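Local coordinates for ABC transporter, periplasmic solute-binding protein (Rhizobium meliloti, PDB 4WED) that probably captures a solute such as a peptide or a nickel complex in the periplasm and delivers it to an ABC importer of the inner membrane, at residues Gly47-Pro51 with Phe183-Val187; Pro79-Asp84 with Leu96-Val102; Trp117-Trp122 with Pro168-Pro174; Ile248-Pro253 with Ser496-His500; Pro270-Thr274 with Ala317-Ser322. All coordinates share one frame; numbering follows the deposited sequence.

Contact 1 of 5, residues Gly47-Pro51 with Phe183-Val187; sequences GNLDP and FKEPV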
# COMPACT_ATOMS: atom_id res chain seq x y z
N GLY A 47 19.34 -4.15 -8.49
CA GLY A 47 20.13 -3.61 -7.39
C GLY A 47 20.76 -4.69 -6.50
O GLY A 47 20.70 -5.89 -6.79
N ASN A 48 21.40 -4.22 -5.44
CA ASN A 48 22.00 -5.09 -4.43
C ASN A 48 20.89 -5.56 -3.50
O ASN A 48 20.15 -4.73 -2.98
CB ASN A 48 23.08 -4.34 -3.64
CG ASN A 48 23.36 -4.94 -2.26
OD1 ASN A 48 23.11 -6.12 -2.00
ND2 ASN A 48 23.89 -4.13 -1.37
N LEU A 49 20.82 -6.88 -3.28
CA LEU A 49 19.67 -7.58 -2.72
C LEU A 49 19.73 -7.79 -1.21
O LEU A 49 18.88 -8.52 -0.67
CB LEU A 49 19.55 -8.96 -3.38
CG LEU A 49 19.48 -8.94 -4.91
CD1 LEU A 49 19.52 -10.35 -5.46
CD2 LEU A 49 18.21 -8.24 -5.39
N ASP A 50 20.73 -7.20 -0.56
CA ASP A 50 20.91 -7.29 0.90
C ASP A 50 19.53 -7.16 1.57
O ASP A 50 18.92 -6.09 1.54
CB ASP A 50 21.86 -6.18 1.36
CG ASP A 50 22.35 -6.37 2.78
OD1 ASP A 50 21.60 -6.98 3.57
OD2 ASP A 50 23.47 -5.89 3.11
N PRO A 51 19.02 -8.25 2.15
CA PRO A 51 17.64 -8.23 2.67
C PRO A 51 17.48 -7.35 3.89
O PRO A 51 16.36 -7.12 4.35
CB PRO A 51 17.37 -9.70 3.03
CG PRO A 51 18.70 -10.29 3.30
CD PRO A 51 19.70 -9.54 2.42
N PHE A 183 26.65 -8.79 3.73
CA PHE A 183 25.93 -9.54 2.71
C PHE A 183 26.80 -9.80 1.45
O PHE A 183 27.42 -8.88 0.89
CB PHE A 183 24.65 -8.81 2.32
CG PHE A 183 23.97 -9.37 1.09
CD1 PHE A 183 24.30 -8.90 -0.19
CD2 PHE A 183 22.99 -10.34 1.20
CE1 PHE A 183 23.69 -9.41 -1.32
CE2 PHE A 183 22.33 -10.83 0.08
CZ PHE A 183 22.69 -10.38 -1.18
N LYS A 184 26.85 -11.08 1.06
CA LYS A 184 27.56 -11.55 -0.11
C LYS A 184 26.53 -12.00 -1.15
O LYS A 184 26.11 -11.20 -1.96
CB LYS A 184 28.53 -12.67 0.28
CG LYS A 184 29.86 -12.15 0.83
N GLU A 185 26.06 -13.25 -1.10
CA GLU A 185 25.15 -13.78 -2.11
C GLU A 185 23.70 -13.88 -1.58
O GLU A 185 23.49 -14.05 -0.37
CB GLU A 185 25.63 -15.14 -2.61
N PRO A 186 22.69 -13.81 -2.48
CA PRO A 186 21.31 -13.78 -2.01
C PRO A 186 20.75 -15.17 -1.75
O PRO A 186 19.89 -15.66 -2.50
CB PRO A 186 20.58 -13.10 -3.17
CG PRO A 186 21.34 -13.58 -4.38
CD PRO A 186 22.78 -13.78 -3.96
N VAL A 187 21.21 -15.75 -0.64
CA VAL A 187 20.89 -17.11 -0.21
C VAL A 187 19.76 -17.10 0.82
O VAL A 187 19.98 -17.21 2.02
CB VAL A 187 22.14 -17.79 0.42
CG1 VAL A 187 21.89 -19.27 0.72
CG2 VAL A 187 23.35 -17.64 -0.48

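Contact 2 of 5, residues Pro79-Asp84 with Leu96-Val102; sequences PCLATD and LTLREGV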
# COMPACT_ATOMS: atom_id res chain seq x y z
N PRO A 79 0.74 -18.38 7.67
CA PRO A 79 1.98 -19.12 7.99
C PRO A 79 3.00 -19.06 6.85
O PRO A 79 2.61 -19.24 5.69
CB PRO A 79 1.49 -20.57 8.15
CG PRO A 79 0.04 -20.49 8.48
CD PRO A 79 -0.47 -19.21 7.86
N CYS A 80 4.27 -18.81 7.17
CA CYS A 80 5.34 -18.98 6.20
C CYS A 80 6.48 -19.74 6.87
O CYS A 80 6.35 -20.92 7.14
CB CYS A 80 5.75 -17.65 5.54
SG CYS A 80 6.80 -17.86 4.06
N LEU A 81 7.60 -19.09 7.15
CA LEU A 81 8.65 -19.75 7.87
C LEU A 81 8.26 -20.06 9.32
O LEU A 81 8.87 -20.93 9.99
CB LEU A 81 9.95 -18.92 7.81
CG LEU A 81 10.59 -18.89 6.42
CD1 LEU A 81 11.83 -18.01 6.40
CD2 LEU A 81 10.95 -20.29 5.95
N ALA A 82 7.27 -19.35 9.83
CA ALA A 82 6.66 -19.75 11.10
C ALA A 82 5.36 -20.40 10.78
O ALA A 82 4.57 -19.82 10.01
CB ALA A 82 6.43 -18.55 12.00
N THR A 83 5.12 -21.58 11.37
CA THR A 83 3.81 -22.29 11.29
C THR A 83 2.73 -21.83 12.29
O THR A 83 1.55 -22.13 12.13
CB THR A 83 4.00 -23.80 11.51
OG1 THR A 83 4.83 -24.00 12.67
CG2 THR A 83 4.66 -24.42 10.31
N ASP A 84 3.15 -21.18 13.35
CA ASP A 84 2.23 -20.70 14.33
C ASP A 84 2.91 -19.65 15.19
O ASP A 84 4.15 -19.52 15.19
CB ASP A 84 1.70 -21.84 15.19
CG ASP A 84 0.49 -21.43 16.01
OD1 ASP A 84 -0.40 -20.68 15.51
OD2 ASP A 84 0.46 -21.84 17.17
N LEU A 96 6.87 -17.98 18.81
CA LEU A 96 6.93 -18.43 17.41
C LEU A 96 7.32 -19.90 17.32
O LEU A 96 8.35 -20.34 17.88
CB LEU A 96 7.95 -17.61 16.62
CG LEU A 96 7.66 -16.11 16.48
CD1 LEU A 96 8.94 -15.39 16.06
CD2 LEU A 96 6.56 -15.88 15.45
N THR A 97 6.51 -20.65 16.59
CA THR A 97 6.85 -21.99 16.22
C THR A 97 7.39 -22.01 14.78
O THR A 97 6.68 -21.67 13.87
CB THR A 97 5.64 -22.89 16.39
OG1 THR A 97 5.32 -22.94 17.78
CG2 THR A 97 5.93 -24.29 15.90
N LEU A 98 8.63 -22.40 14.59
CA LEU A 98 9.25 -22.40 13.26
C LEU A 98 8.90 -23.68 12.48
O LEU A 98 8.69 -24.76 13.07
CB LEU A 98 10.78 -22.19 13.36
CG LEU A 98 11.21 -20.86 14.03
CD1 LEU A 98 12.69 -20.77 14.24
CD2 LEU A 98 10.76 -19.64 13.21
N ARG A 99 8.79 -23.53 11.16
CA ARG A 99 8.53 -24.66 10.27
C ARG A 99 9.75 -25.55 10.22
O ARG A 99 10.83 -25.06 9.99
CB ARG A 99 8.22 -24.17 8.84
CG ARG A 99 7.86 -25.32 7.91
CD ARG A 99 7.49 -24.83 6.52
NE ARG A 99 6.52 -23.72 6.59
CZ ARG A 99 5.20 -23.86 6.68
NH1 ARG A 99 4.63 -25.04 6.69
NH2 ARG A 99 4.43 -22.77 6.75
N GLU A 100 9.55 -26.86 10.44
CA GLU A 100 10.60 -27.89 10.37
C GLU A 100 10.83 -28.30 8.92
O GLU A 100 9.96 -28.13 8.08
CB GLU A 100 10.20 -29.13 11.22
N GLY A 101 12.04 -28.79 8.62
CA GLY A 101 12.35 -29.33 7.29
C GLY A 101 12.62 -28.28 6.23
O GLY A 101 12.47 -28.53 5.03
N VAL A 102 13.02 -27.10 6.66
CA VAL A 102 13.33 -26.02 5.77
C VAL A 102 14.83 -25.90 5.62
O VAL A 102 15.58 -25.88 6.59
CB VAL A 102 12.78 -24.71 6.32
CG1 VAL A 102 13.21 -23.54 5.46
CG2 VAL A 102 11.25 -24.80 6.43

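Contact 3 of 5, residues Trp117-Trp122 with Pro168-Pro174; sequences WNLERW and PTRFLSP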
# COMPACT_ATOMS: atom_id res chain seq x y z
N TRP A 117 19.84 -15.35 14.47
CA TRP A 117 21.02 -14.73 13.86
C TRP A 117 20.61 -13.64 12.87
O TRP A 117 21.23 -12.60 12.80
CB TRP A 117 21.83 -15.81 13.14
CG TRP A 117 23.07 -15.31 12.39
CD1 TRP A 117 24.32 -15.17 12.90
CD2 TRP A 117 23.17 -14.94 10.99
NE1 TRP A 117 25.18 -14.71 11.93
CE2 TRP A 117 24.51 -14.56 10.75
CE3 TRP A 117 22.25 -14.88 9.92
CZ2 TRP A 117 24.97 -14.14 9.50
CZ3 TRP A 117 22.70 -14.45 8.68
CH2 TRP A 117 24.06 -14.10 8.47
N ASN A 118 19.55 -13.90 12.12
CA ASN A 118 18.94 -12.92 11.22
C ASN A 118 18.27 -11.78 11.93
O ASN A 118 18.51 -10.62 11.65
CB ASN A 118 17.88 -13.59 10.33
CG ASN A 118 18.47 -14.18 9.08
OD1 ASN A 118 18.77 -13.45 8.13
ND2 ASN A 118 18.62 -15.49 9.04
N LEU A 119 17.39 -12.13 12.85
CA LEU A 119 16.68 -11.16 13.62
C LEU A 119 17.63 -10.24 14.34
O LEU A 119 17.42 -9.03 14.39
CB LEU A 119 15.80 -11.89 14.60
CG LEU A 119 14.60 -12.50 13.89
CD1 LEU A 119 13.74 -13.19 14.92
CD2 LEU A 119 13.77 -11.49 13.10
N GLU A 120 18.69 -10.80 14.88
CA GLU A 120 19.72 -10.00 15.54
C GLU A 120 20.47 -9.07 14.58
O GLU A 120 21.11 -8.12 15.01
CB GLU A 120 20.72 -10.90 16.25
CG GLU A 120 20.21 -11.47 17.57
CD GLU A 120 21.23 -12.39 18.22
OE1 GLU A 120 22.23 -12.75 17.52
OE2 GLU A 120 21.05 -12.74 19.40
N ARG A 121 20.40 -9.35 13.29
CA ARG A 121 21.04 -8.50 12.31
C ARG A 121 20.30 -7.19 12.09
O ARG A 121 20.90 -6.22 11.66
CB ARG A 121 21.19 -9.23 10.96
CG ARG A 121 22.41 -10.12 10.90
CD ARG A 121 22.34 -11.09 9.73
NE ARG A 121 23.49 -11.02 8.84
CZ ARG A 121 23.74 -10.02 8.00
NH1 ARG A 121 22.96 -8.96 7.94
NH2 ARG A 121 24.79 -10.07 7.21
N TRP A 122 19.01 -7.13 12.38
CA TRP A 122 18.26 -5.89 12.09
C TRP A 122 17.43 -5.32 13.22
O TRP A 122 17.17 -4.11 13.25
CB TRP A 122 17.36 -6.05 10.84
CG TRP A 122 16.29 -7.09 10.98
CD1 TRP A 122 16.37 -8.44 10.65
CD2 TRP A 122 14.98 -6.87 11.46
NE1 TRP A 122 15.18 -9.06 10.93
CE2 TRP A 122 14.30 -8.12 11.41
CE3 TRP A 122 14.30 -5.74 11.91
CZ2 TRP A 122 12.98 -8.27 11.84
CZ3 TRP A 122 12.97 -5.88 12.32
CH2 TRP A 122 12.32 -7.15 12.28
N PRO A 168 13.07 -5.29 6.45
CA PRO A 168 14.26 -6.14 6.62
C PRO A 168 13.99 -7.49 7.28
O PRO A 168 14.90 -8.16 7.76
CB PRO A 168 15.08 -5.32 7.59
CG PRO A 168 14.05 -4.77 8.52
CD PRO A 168 12.87 -4.43 7.64
N THR A 169 12.75 -7.91 7.25
CA THR A 169 12.29 -9.01 8.07
C THR A 169 12.51 -10.43 7.57
O THR A 169 11.86 -11.35 8.06
CB THR A 169 10.78 -8.84 8.25
OG1 THR A 169 10.20 -8.57 6.96
CG2 THR A 169 10.54 -7.68 9.14
N ARG A 170 13.39 -10.62 6.59
CA ARG A 170 13.48 -11.94 5.97
C ARG A 170 14.82 -12.58 6.20
O ARG A 170 15.71 -11.93 6.73
CB ARG A 170 13.09 -11.86 4.50
CG ARG A 170 11.74 -11.16 4.36
CD ARG A 170 11.07 -11.45 3.04
NE ARG A 170 9.74 -10.90 2.99
CZ ARG A 170 8.89 -11.09 1.98
NH1 ARG A 170 9.25 -11.83 0.92
NH2 ARG A 170 7.67 -10.55 2.02
N PHE A 171 14.94 -13.84 5.77
CA PHE A 171 15.95 -14.78 6.25
C PHE A 171 17.03 -15.24 5.24
O PHE A 171 16.76 -15.89 4.19
CB PHE A 171 15.23 -15.96 6.90
CG PHE A 171 14.44 -15.52 8.10
CD1 PHE A 171 13.15 -15.02 7.95
CD2 PHE A 171 15.01 -15.52 9.38
CE1 PHE A 171 12.42 -14.57 9.04
CE2 PHE A 171 14.29 -15.06 10.48
CZ PHE A 171 12.99 -14.57 10.31
N LEU A 172 18.28 -14.88 5.60
CA LEU A 172 19.45 -15.07 4.76
C LEU A 172 20.30 -16.13 5.39
O LEU A 172 20.55 -16.08 6.58
CB LEU A 172 20.25 -13.77 4.72
CG LEU A 172 21.68 -13.77 4.13
CD1 LEU A 172 21.68 -13.97 2.61
CD2 LEU A 172 22.37 -12.47 4.48
N SER A 173 20.81 -17.06 4.60
CA SER A 173 21.64 -18.13 5.14
C SER A 173 22.82 -17.59 5.95
O SER A 173 23.67 -16.89 5.42
CB SER A 173 22.14 -19.03 4.03
OG SER A 173 23.19 -19.87 4.46
N PRO A 174 22.91 -17.93 7.23
CA PRO A 174 24.10 -17.58 8.04
C PRO A 174 25.47 -18.01 7.50
O PRO A 174 26.46 -17.36 7.84
CB PRO A 174 23.86 -18.28 9.36
CG PRO A 174 22.41 -18.55 9.40
CD PRO A 174 21.93 -18.71 8.00
O HOH W 1 15.00 -11.40 9.68

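Contact 4 of 5, residues Ile248-Pro253 with Ser496-His500; sequences IAPLTP and SIWAH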
# COMPACT_ATOMS: atom_id res chain seq x y z
N ILE A 248 7.83 -1.87 -9.90
CA ILE A 248 8.43 -2.92 -10.70
C ILE A 248 8.54 -2.40 -12.14
O ILE A 248 9.63 -2.08 -12.61
CB ILE A 248 7.61 -4.23 -10.58
CG1 ILE A 248 7.62 -4.75 -9.12
CG2 ILE A 248 8.10 -5.29 -11.54
CD1 ILE A 248 6.52 -5.76 -8.85
N ALA A 249 7.41 -2.26 -12.82
CA ALA A 249 7.40 -1.78 -14.21
C ALA A 249 6.05 -1.13 -14.49
O ALA A 249 5.20 -1.73 -15.12
CB ALA A 249 7.65 -2.93 -15.18
N PRO A 250 5.86 0.11 -13.99
CA PRO A 250 4.55 0.71 -14.02
C PRO A 250 3.92 0.73 -15.43
O PRO A 250 4.61 0.74 -16.43
CB PRO A 250 4.79 2.14 -13.53
CG PRO A 250 6.06 2.08 -12.78
CD PRO A 250 6.87 1.08 -13.54
N LEU A 251 2.61 0.78 -15.44
CA LEU A 251 1.85 0.69 -16.65
C LEU A 251 0.65 1.59 -16.43
O LEU A 251 -0.28 1.20 -15.73
CB LEU A 251 1.43 -0.76 -16.80
CG LEU A 251 0.50 -1.16 -17.92
CD1 LEU A 251 1.28 -1.20 -19.22
CD2 LEU A 251 -0.08 -2.53 -17.62
N THR A 252 0.66 2.79 -16.99
CA THR A 252 -0.44 3.74 -16.79
C THR A 252 -1.72 3.21 -17.40
O THR A 252 -1.68 2.29 -18.24
CB THR A 252 -0.29 5.09 -17.52
OG1 THR A 252 -0.51 4.86 -18.90
CG2 THR A 252 1.07 5.76 -17.32
N PRO A 253 -2.86 3.80 -16.99
CA PRO A 253 -4.15 3.66 -17.66
C PRO A 253 -4.07 3.61 -19.19
O PRO A 253 -4.58 2.64 -19.79
CB PRO A 253 -4.89 4.90 -17.17
CG PRO A 253 -4.42 5.01 -15.74
CD PRO A 253 -3.03 4.44 -15.67
N SER A 496 -4.28 -0.86 -9.72
CA SER A 496 -2.97 -1.39 -10.06
C SER A 496 -3.15 -2.30 -11.24
O SER A 496 -3.96 -3.24 -11.21
CB SER A 496 -2.38 -2.19 -8.90
OG SER A 496 -1.00 -2.50 -9.11
N ILE A 497 -2.41 -2.01 -12.28
CA ILE A 497 -2.70 -2.59 -13.57
C ILE A 497 -1.54 -3.42 -14.05
O ILE A 497 -0.41 -2.93 -14.10
CB ILE A 497 -2.98 -1.50 -14.59
CG1 ILE A 497 -4.15 -0.65 -14.09
CG2 ILE A 497 -3.29 -2.11 -15.96
CD1 ILE A 497 -4.19 0.72 -14.73
N TRP A 498 -1.84 -4.67 -14.36
CA TRP A 498 -0.89 -5.61 -14.94
C TRP A 498 -1.36 -6.06 -16.30
O TRP A 498 -2.55 -6.03 -16.57
CB TRP A 498 -0.72 -6.81 -14.02
CG TRP A 498 0.08 -6.50 -12.77
CD1 TRP A 498 -0.35 -5.83 -11.66
CD2 TRP A 498 1.44 -6.83 -12.54
NE1 TRP A 498 0.67 -5.71 -10.74
CE2 TRP A 498 1.78 -6.32 -11.27
CE3 TRP A 498 2.42 -7.48 -13.30
CZ2 TRP A 498 3.06 -6.48 -10.72
CZ3 TRP A 498 3.69 -7.63 -12.76
CH2 TRP A 498 3.99 -7.14 -11.48
N ALA A 499 -0.44 -6.38 -17.20
CA ALA A 499 -0.81 -7.12 -18.39
C ALA A 499 0.11 -8.31 -18.57
O ALA A 499 1.27 -8.23 -18.22
CB ALA A 499 -0.80 -6.24 -19.62
N HIS A 500 -0.44 -9.42 -19.07
CA HIS A 500 0.33 -10.59 -19.45
C HIS A 500 0.01 -11.05 -20.86
O HIS A 500 -0.95 -10.59 -21.51
CB HIS A 500 0.07 -11.78 -18.51
CG HIS A 500 -1.37 -12.22 -18.43
ND1 HIS A 500 -1.99 -12.97 -19.42
CD2 HIS A 500 -2.28 -12.07 -17.45
CE1 HIS A 500 -3.23 -13.22 -19.05
NE2 HIS A 500 -3.43 -12.70 -17.85
O HOH W 2 1.31 -0.38 -12.73

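Contact 5 of 5, residues Pro270-Thr274 with Ala317-Ser322; sequences PGNVT and AGNMFS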
# COMPACT_ATOMS: atom_id res chain seq x y z
N PRO A 270 -8.40 -3.39 -7.98
CA PRO A 270 -8.95 -2.14 -7.40
C PRO A 270 -8.02 -1.43 -6.40
O PRO A 270 -8.18 -0.23 -6.15
CB PRO A 270 -10.22 -2.59 -6.68
CG PRO A 270 -10.53 -3.93 -7.22
CD PRO A 270 -9.25 -4.56 -7.68
N GLY A 271 -7.07 -2.16 -5.81
CA GLY A 271 -5.96 -1.51 -5.14
C GLY A 271 -6.15 -1.30 -3.66
O GLY A 271 -7.13 -1.75 -3.10
N ASN A 272 -5.19 -0.60 -3.05
CA ASN A 272 -5.13 -0.45 -1.61
C ASN A 272 -4.63 0.90 -1.08
O ASN A 272 -4.43 1.07 0.12
CB ASN A 272 -4.34 -1.62 -0.98
CG ASN A 272 -2.94 -1.76 -1.56
OD1 ASN A 272 -2.10 -0.88 -1.42
ND2 ASN A 272 -2.66 -2.90 -2.13
N VAL A 273 -4.52 1.85 -1.98
CA VAL A 273 -4.19 3.25 -1.72
C VAL A 273 -5.47 4.02 -2.11
O VAL A 273 -6.13 3.73 -3.13
CB VAL A 273 -3.00 3.77 -2.61
CG1 VAL A 273 -2.80 5.27 -2.51
CG2 VAL A 273 -1.67 3.11 -2.24
N THR A 274 -5.81 5.01 -1.29
CA THR A 274 -6.98 5.81 -1.51
C THR A 274 -6.55 7.23 -1.75
O THR A 274 -5.67 7.77 -1.04
CB THR A 274 -7.95 5.75 -0.33
OG1 THR A 274 -8.11 4.36 0.07
CG2 THR A 274 -9.32 6.38 -0.71
N ALA A 317 -14.49 5.56 -4.17
CA ALA A 317 -14.29 5.20 -2.77
C ALA A 317 -15.48 5.67 -1.95
O ALA A 317 -15.92 6.82 -2.04
CB ALA A 317 -13.01 5.82 -2.24
N GLY A 318 -16.03 4.74 -1.20
CA GLY A 318 -16.93 5.05 -0.10
C GLY A 318 -16.19 5.12 1.24
O GLY A 318 -16.58 5.85 2.12
N ASN A 319 -15.13 4.35 1.40
CA ASN A 319 -14.41 4.25 2.68
C ASN A 319 -13.00 4.74 2.51
O ASN A 319 -12.43 4.73 1.40
CB ASN A 319 -14.37 2.81 3.13
CG ASN A 319 -15.74 2.28 3.40
OD1 ASN A 319 -16.60 2.31 2.52
ND2 ASN A 319 -15.98 1.83 4.61
N MSE A 320 -12.42 5.20 3.61
CA MSE A 320 -11.05 5.66 3.56
C MSE A 320 -10.16 4.55 3.11
O MSE A 320 -9.14 4.81 2.47
CB MSE A 320 -10.58 6.13 4.91
CG MSE A 320 -9.24 6.89 4.84
SE MSE A 320 -8.69 7.34 6.72
CE MSE A 320 -6.77 7.77 6.39
N PHE A 321 -10.50 3.32 3.45
CA PHE A 321 -9.69 2.19 3.07
C PHE A 321 -10.55 1.21 2.34
O PHE A 321 -11.68 0.91 2.79
CB PHE A 321 -9.14 1.52 4.29
CG PHE A 321 -8.24 2.37 5.09
CD1 PHE A 321 -6.98 2.76 4.58
CD2 PHE A 321 -8.61 2.79 6.36
CE1 PHE A 321 -6.12 3.56 5.32
CE2 PHE A 321 -7.75 3.57 7.09
CZ PHE A 321 -6.50 3.96 6.58
N SER A 322 -10.03 0.70 1.22
CA SER A 322 -10.74 -0.35 0.48
C SER A 322 -10.78 -1.64 1.30
O SER A 322 -10.03 -1.80 2.27
CB SER A 322 -10.13 -0.60 -0.91
OG SER A 322 -9.11 -1.60 -0.87
O HOH W 3 -7.38 1.85 0.32

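Contact 1 of 5, residues Gly47-Pro51 with Phe183-Val187
Phe183 reaches across to the loop Gly47-Pro51 and lays its ring against the backbone of Leu49 and Asp50, so that an aromatic face meets main chain as much as side chain. The clearest interaction is a CH-pi contact. Asp50 CA stands 3.7 Å from the centroid of the Phe183 ring and 11° off the ring normal, almost directly above its centre. Phe183 has CG anti to its backbone N (chi1 169°), which carries the ring out to that backbone.

Apolar contacts add to this. Pro51 CD approaches Phe183 CD2 at 3.6 Å, and Leu49 CB lies near Phe183 CZ. Leu49 also sends CD1 to Pro186 CB at 3.7 Å, while Pro186 CB itself, in the central residue of an inverse gamma turn, lies in the plane of the Phe183 ring, at its edge. With an alanine at Phe183, Asp50 CA and the Pro51 ring would probably lose the surface they rest on, leaving the two loops joined mainly through Leu49 and Pro186.

Polar groups contribute without bonding across the contact. Asn48 OD1 accepts from Asp50 N at 3.0 Å, an Asx turn that fixes the bend presented to the ring, and the same oxygen lies 3.4 Å from Phe183 CE1. Asp50 OD2 comes 3.2 Å from Phe183 CB, the carboxylate plane 20° from the ring, and Asp50 OD1 accepts from Gln52 N.

The two loops come from distant places in the chain: Gly47-Pro51 follows strand 37-42, and Phe183-Val187 precedes strand 192-197, whose Gln194 touches both Leu49 and Pro186.

Contact 2 of 5, residues Pro79-Asp84 with Leu96-Val102
The guanidinium of Arg99 is the flat group here: Thr83 CG2 rests over one face, 3.6 Å above the plane and offset toward the rim, while the backbone around Pro79 and Cys80 lies at the edge. Two nitrogens along one side of the guanidinium, NE and NH2, converge on Cys80 O. Arg99 NH2 donates to Cys80 O at 2.7 Å, in the carbonyl plane and on a lone pair, and Arg99 NE donates to the same oxygen at 2.9 Å from a more tilted position. The arginine chain is extended until chi3 (-48°), where a bend swings the head group back to the carbonyl.

Behind this clamp the backbones pair as an antiparallel hairpin. Arg99 N donates to Leu81 O at 2.9 Å in a nearly straight bond (173°), and Thr97 N donates to Asp84 O at 3.0 Å. Thr83 N bonds to Thr97 O, and because Thr83 and Asp84 both face Thr97, the pairing contains a classic beta bulge. On the buried side Leu81 CD2 crosses Val102 CG1 at about a right angle, 4.0 Å apart.

A leucine in place of Arg99 removes both of these donors to Cys80 O, and the bend at Cys80 would probably be less firmly held. Beyond the last backbone bond, at Leu81 O, the Arg99 side chain supplies two donors to Cys80 O, and its positive charge would probably polarise that carbonyl.

Contact 3 of 5, residues Trp117-Trp122 with Pro168-Pro174
Asn118 on the helix and Leu172 on the facing loop exchange two hydrogen bonds. Leu172 N donates to Asn118 OD1 at 2.9 Å in an almost straight bond (173°), and Asn118 ND2 returns one to Leu172 O at 3.2 Å. The amide thus uses both its ends on one residue's backbone, much as a neighbouring strand would, and a further bond from ND2 to Ala114 O, one turn back in the helix, helps fix its rotation.

Two tryptophans flank this centre. Pro174 packs on the six-membered ring of Trp117, its CA 3.5 Å from the centroid in a CH-pi contact, while Arg121 CD lies over the opposite face. Trp122 lies against Pro168 and Thr169: Pro168 CG is 3.5 Å from Trp122 CE3, and Thr169 CG2 approaches Trp122 CH2. Pro168 O lies over one face of this indole and Leu119 O over the opposite one. Trp122 CG sits between backbone N and carbonyl carbon (chi1 62°), which brings the indole to the loop.

Further out, a water accepts from Trp122 NE1 at 2.7 Å and donates to Arg170 O, so the indole N-H reaches the loop backbone indirectly. Arg170 turns its side chain the other way, bonding Tyr165 O, Ser164 O, Phe65 O and Asp62, a ligand of the bound sodium ion.

The contact joins the C-terminal part of helix 112-122 to the loop between helix 159-162 and strand 192-197, with helix 132-135 also touching Trp122.

Contact 4 of 5, residues Ile248-Pro253 with Ser496-His500
Leu251 drives its side chain into the strand at about a right angle to Ile497. Its CD2 does the touching, 3.6 Å from Ile497 CG2 and equally close to Ile497 O, with Ala499 CB a little further along. CG lies anti to the backbone N of Leu251 (chi1 174°), a setting that carries the isobutyl group toward the strand.

Ile497 divides its branches between two partners. While CG2 meets Leu251, CD1 extends to Pro253 CD at 4.0 Å, again crosswise, and so reaches the first turn of helix 253-261. The third crossing is made by Ile248, whose CD1 comes 3.9 Å from Trp498 CH2, near the plane of the indole and therefore at its edge. No direct hydrogen bond joins the segments; a water accepts from Leu251 N at 3.2 Å and has a weak link to Ile497 O.

Thr252 is the N-cap of the helix beginning at Pro253, its side chain capping a backbone N just beyond. The pattern is that of a loop leading from strand to helix and packed over a sheet: strand 488-500 pairs antiparallel with 242-244 and 265-269, and Leu251 packs on the face carrying Ile497 and Ala499 in the periplasmic binding protein fold of this family.

Contact 5 of 5, residues Pro270-Thr274 with Ala317-Ser322
Gly271 makes the first link, offering its carbonyl oxygen to Ser322: Ser322 OG donates to Gly271 O at 3.0 Å, lying in the carbonyl plane. Gly271 has positive phi, and in this conformation any side chain would collide with the carbonyl of Pro270, which explains the glycine; its N-H is held by Asp269 OD1.

At Asn272 the chain passes close to Ser322, its CA 4.2 Å from Ser322 OG, but its amide serves another partner, OD1 accepting from Ala425 N. The turn connects strands 265-269 and 274-279 of the antiparallel sheet built on strand 488-500; both pair with that long strand, and Val273 keeps backbone bonds to its Val494.

Thr274, where the next strand begins, is the main side-chain partner. Its OG1 donates to Met320 O, a selenomethionine carbonyl, at 2.7 Å from a position 36° above the carbonyl plane. The same hydroxyl accepts from a water at 2.6 Å, and that water in turn accepts from Ser322 N at 3.0 Å, so one oxygen serves two points of the loop. OG1 lies anti to the carbonyl carbon of Thr274 (chi1 -47°), leaving the methyl branch to face Ala317, with Thr274 CG2 4.0 Å from Ala317 CB. Tyr493 of strand 488-500 touches Thr274, Ala317 and Ser322 together.

Overall arrangement
From the N terminus, Gly47-Pro51 opens contact 1, which closes only at Phe183-Val187 and encloses contacts 2 and 3. Those two follow in series: contact 2 closes a short hairpin of strands 82-88 and 93-98, and contact 3 then ties helix 112-122 to the loop before strand 192-197. Leu81 CD1 packs on Phe171 CD1 to join them, while Val187 and Ser173 link contact 1 to contact 3. Further on, contact 4 spans from Ile248-Pro253 to the late strand 488-500, and contact 5 falls within that span. None cross. Centres of contacts 4 and 5 lie about 18 Å apart, both around the sheet containing strand 488-500.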